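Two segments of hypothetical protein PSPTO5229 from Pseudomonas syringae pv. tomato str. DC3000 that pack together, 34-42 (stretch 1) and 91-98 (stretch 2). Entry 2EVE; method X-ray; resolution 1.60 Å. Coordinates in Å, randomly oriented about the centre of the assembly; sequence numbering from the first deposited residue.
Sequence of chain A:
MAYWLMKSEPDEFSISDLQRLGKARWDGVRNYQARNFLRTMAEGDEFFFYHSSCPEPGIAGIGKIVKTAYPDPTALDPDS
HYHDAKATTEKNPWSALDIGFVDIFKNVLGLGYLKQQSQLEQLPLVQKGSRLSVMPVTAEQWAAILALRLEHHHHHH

Stretch 1 34-42: ARNFLRTMA
Stretch 2 91-98: KNPWSALD

Two arginines on one helix supply the polar grip between these stretches. R35 NH1 donates to P93 O at 2.8 Å, nearly straight at 169°, with the carbonyl at the edge of the guanidinium near its plane. R39 NE donates to S95 OG, also at 2.8 Å and 167°, while R39 NH2 reaches the same S95 OG at 3.3 Å in a weak bond. Arginine suits both sites because its long side chain carries several donors in one plane, and the partners are a backbone carbonyl and a small hydroxyl.

The rotamers set this geometry. R35 points its CA-to-CB bond toward stretch 2 and runs t, t, p (chi4 173°). Two other nitrogens of R35 turn to its neighbour: R35 NE and R35 NH2 donate to N36 OD1, at 3.1 and 2.9 Å, which braces the guanidinium. The CA-to-CB bond of R39 points sideways relative to stretch 2, but its extended m, t, t chain (chi4 -178°) brings its end nearer, to S95, whose chi1 is m. Two waters extend the reach of R39 NH2. One water accepts from R39 NH2 at 2.9 Å and donates to N92 O at 3.0 Å; the other accepts weakly from R39 NH2 at 3.2 Å and donates to N92 O at 2.7 Å and W94 O at 2.8 Å.

The helix runs in from earlier in the chain, with phi/psi near -60/-45 from A34 through L38, and L38 N bonds to A34 O and R39 N to R35 O, each at 2.9 Å. M41 is extended at -68/144. In stretch 2 a loop leads into strand 95-98; before it, W94 N bonds to N92 OD1 at 3.0 Å, and P93 adopts -76/-7. Helix and strand run in broadly the same direction, 39° apart, with axes 8.6 Å at closest approach. In register, R35 CA lies nearest S95 CA, 6.5 Å away.

Strand alternation turns S95 and L97 toward the helix and A96 away. Beyond the polar contacts, L38, t with chi2 149°, places CG 3.5 Å from L97 CD2, and its CD2 lies 3.8 Å from S95 O. L97 is p, p. Selenomethionine M41, m and t with chi3 99°, adds SE at 3.8 Å from L97 CD2. These buried apolar side chains fill space without needing polar partners. Nearer the arginines, the methylenes of R35 also pack: CD sits 4.0 Å from W94 CE3, although the W94 CA-to-CB bond points away. Together the stretches bury 397 Å², with S95 and R35 the most covered residues.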

# COMPACT_ATOMS: atom_id res chain seq x y z
N ALA A 34 -3.13 9.73 3.18
CA ALA A 34 -3.08 8.32 2.81
C ALA A 34 -4.43 7.67 3.11
O ALA A 34 -4.94 6.88 2.31
CB ALA A 34 -1.96 7.61 3.59
N ARG A 35 -4.99 8.00 4.26
CA ARG A 35 -6.29 7.46 4.67
C ARG A 35 -7.35 7.86 3.66
O ARG A 35 -8.18 7.04 3.25
CB ARG A 35 -6.72 8.00 6.04
CG ARG A 35 -8.13 7.56 6.45
CD ARG A 35 -8.76 8.48 7.49
NE ARG A 35 -9.14 9.78 6.92
CZ ARG A 35 -9.82 10.71 7.58
NH1 ARG A 35 -10.20 10.51 8.83
NH2 ARG A 35 -10.13 11.86 6.98
N ASN A 36 -7.34 9.13 3.26
CA ASN A 36 -8.34 9.59 2.32
C ASN A 36 -8.26 8.85 0.99
O ASN A 36 -9.29 8.51 0.42
CB ASN A 36 -8.24 11.11 2.15
CG ASN A 36 -8.72 11.86 3.39
OD1 ASN A 36 -9.45 11.30 4.22
ND2 ASN A 36 -8.32 13.12 3.51
N PHE A 37 -7.05 8.59 0.51
CA PHE A 37 -6.91 7.84 -0.73
C PHE A 37 -7.44 6.43 -0.51
O PHE A 37 -8.20 5.89 -1.32
CB PHE A 37 -5.45 7.77 -1.19
CG PHE A 37 -4.99 8.97 -1.96
CD1 PHE A 37 -5.71 9.40 -3.08
CD2 PHE A 37 -3.84 9.65 -1.60
CE1 PHE A 37 -5.28 10.50 -3.82
CE2 PHE A 37 -3.40 10.76 -2.34
CZ PHE A 37 -4.12 11.18 -3.45
N LEU A 38 -7.06 5.82 0.61
CA LEU A 38 -7.50 4.47 0.93
C LEU A 38 -9.02 4.36 0.91
O LEU A 38 -9.58 3.38 0.42
CB LEU A 38 -6.94 4.05 2.30
CG LEU A 38 -7.22 2.63 2.79
CD1 LEU A 38 -6.06 2.15 3.65
CD2 LEU A 38 -8.52 2.60 3.58
N ARG A 39 -9.69 5.38 1.44
CA ARG A 39 -11.15 5.38 1.48
C ARG A 39 -11.80 5.46 0.09
O ARG A 39 -12.97 5.11 -0.06
CB ARG A 39 -11.65 6.54 2.35
CG ARG A 39 -11.43 6.32 3.83
CD ARG A 39 -11.85 7.55 4.62
NE ARG A 39 -11.92 7.27 6.06
CZ ARG A 39 -12.30 8.16 6.96
NH1 ARG A 39 -12.63 9.39 6.60
NH2 ARG A 39 -12.37 7.81 8.24
N THR A 40 -11.06 5.92 -0.91
CA THR A 40 -11.63 6.01 -2.25
C THR A 40 -11.36 4.77 -3.10
O THR A 40 -11.85 4.66 -4.23
CB THR A 40 -11.15 7.26 -3.03
OG1 THR A 40 -9.73 7.20 -3.26
CG2 THR A 40 -11.48 8.53 -2.24
N MSE A 41 -10.60 3.82 -2.56
CA MSE A 41 -10.31 2.59 -3.28
C MSE A 41 -11.60 1.78 -3.40
O MSE A 41 -12.43 1.80 -2.49
CB MSE A 41 -9.25 1.77 -2.54
CG MSE A 41 -7.90 2.46 -2.51
SE MSE A 41 -6.60 1.50 -1.47
CE MSE A 41 -5.66 0.58 -2.89
N ALA A 42 -11.77 1.10 -4.52
CA ALA A 42 -12.98 0.31 -4.76
C ALA A 42 -12.64 -1.16 -4.95
O ALA A 42 -11.51 -1.51 -5.28
CB ALA A 42 -13.70 0.83 -5.98
N LYS A 91 -16.19 7.04 17.36
CA LYS A 91 -15.42 8.06 16.66
C LYS A 91 -14.01 7.55 16.35
O LYS A 91 -13.07 7.81 17.10
CB LYS A 91 -15.33 9.33 17.50
CG LYS A 91 -14.57 10.46 16.83
CD LYS A 91 -15.23 10.87 15.53
CE LYS A 91 -14.49 12.02 14.87
NZ LYS A 91 -14.44 13.22 15.76
N ASN A 92 -13.89 6.83 15.24
CA ASN A 92 -12.61 6.28 14.81
C ASN A 92 -12.17 7.04 13.57
O ASN A 92 -12.80 6.95 12.52
CB ASN A 92 -12.77 4.80 14.48
CG ASN A 92 -11.44 4.10 14.31
OD1 ASN A 92 -10.43 4.73 13.99
ND2 ASN A 92 -11.44 2.79 14.50
N PRO A 93 -11.07 7.80 13.67
CA PRO A 93 -10.57 8.57 12.52
C PRO A 93 -9.86 7.76 11.45
O PRO A 93 -9.54 8.29 10.38
CB PRO A 93 -9.63 9.59 13.17
CG PRO A 93 -10.08 9.64 14.62
CD PRO A 93 -10.36 8.19 14.90
N TRP A 94 -9.61 6.48 11.71
CA TRP A 94 -8.87 5.66 10.76
C TRP A 94 -9.65 4.54 10.08
O TRP A 94 -10.62 4.01 10.62
CB TRP A 94 -7.65 5.07 11.47
CG TRP A 94 -6.85 6.14 12.14
CD1 TRP A 94 -6.65 6.29 13.48
CD2 TRP A 94 -6.15 7.21 11.50
NE1 TRP A 94 -5.87 7.40 13.72
CE2 TRP A 94 -5.56 7.99 12.52
CE3 TRP A 94 -5.98 7.60 10.17
CZ2 TRP A 94 -4.80 9.13 12.25
CZ3 TRP A 94 -5.23 8.74 9.89
CH2 TRP A 94 -4.64 9.49 10.93
N SER A 95 -9.20 4.19 8.88
CA SER A 95 -9.84 3.15 8.08
C SER A 95 -8.88 2.09 7.60
O SER A 95 -7.73 2.37 7.26
CB SER A 95 -10.52 3.78 6.86
OG SER A 95 -11.47 4.76 7.25
N ALA A 96 -9.36 0.85 7.56
CA ALA A 96 -8.59 -0.28 7.08
C ALA A 96 -9.42 -0.86 5.95
O ALA A 96 -10.53 -0.39 5.68
CB ALA A 96 -8.42 -1.31 8.18
N LEU A 97 -8.89 -1.86 5.27
CA LEU A 97 -9.64 -2.51 4.21
C LEU A 97 -9.04 -3.88 3.98
O LEU A 97 -7.97 -4.18 4.49
CB LEU A 97 -9.63 -1.66 2.93
CG LEU A 97 -8.32 -1.10 2.36
CD1 LEU A 97 -7.43 -2.22 1.86
CD2 LEU A 97 -8.68 -0.15 1.22
N ASP A 98 -9.76 -4.73 3.26
CA ASP A 98 -9.25 -6.07 3.00
C ASP A 98 -8.68 -6.14 1.59
O ASP A 98 -9.26 -5.61 0.65
CB ASP A 98 -10.35 -7.12 3.15
CG ASP A 98 -10.93 -7.15 4.55
OD1 ASP A 98 -10.20 -6.86 5.52
OD2 ASP A 98 -12.13 -7.49 4.68
O HOH W 1 -12.99 5.44 10.34
O HOH W 2 -13.59 9.08 10.56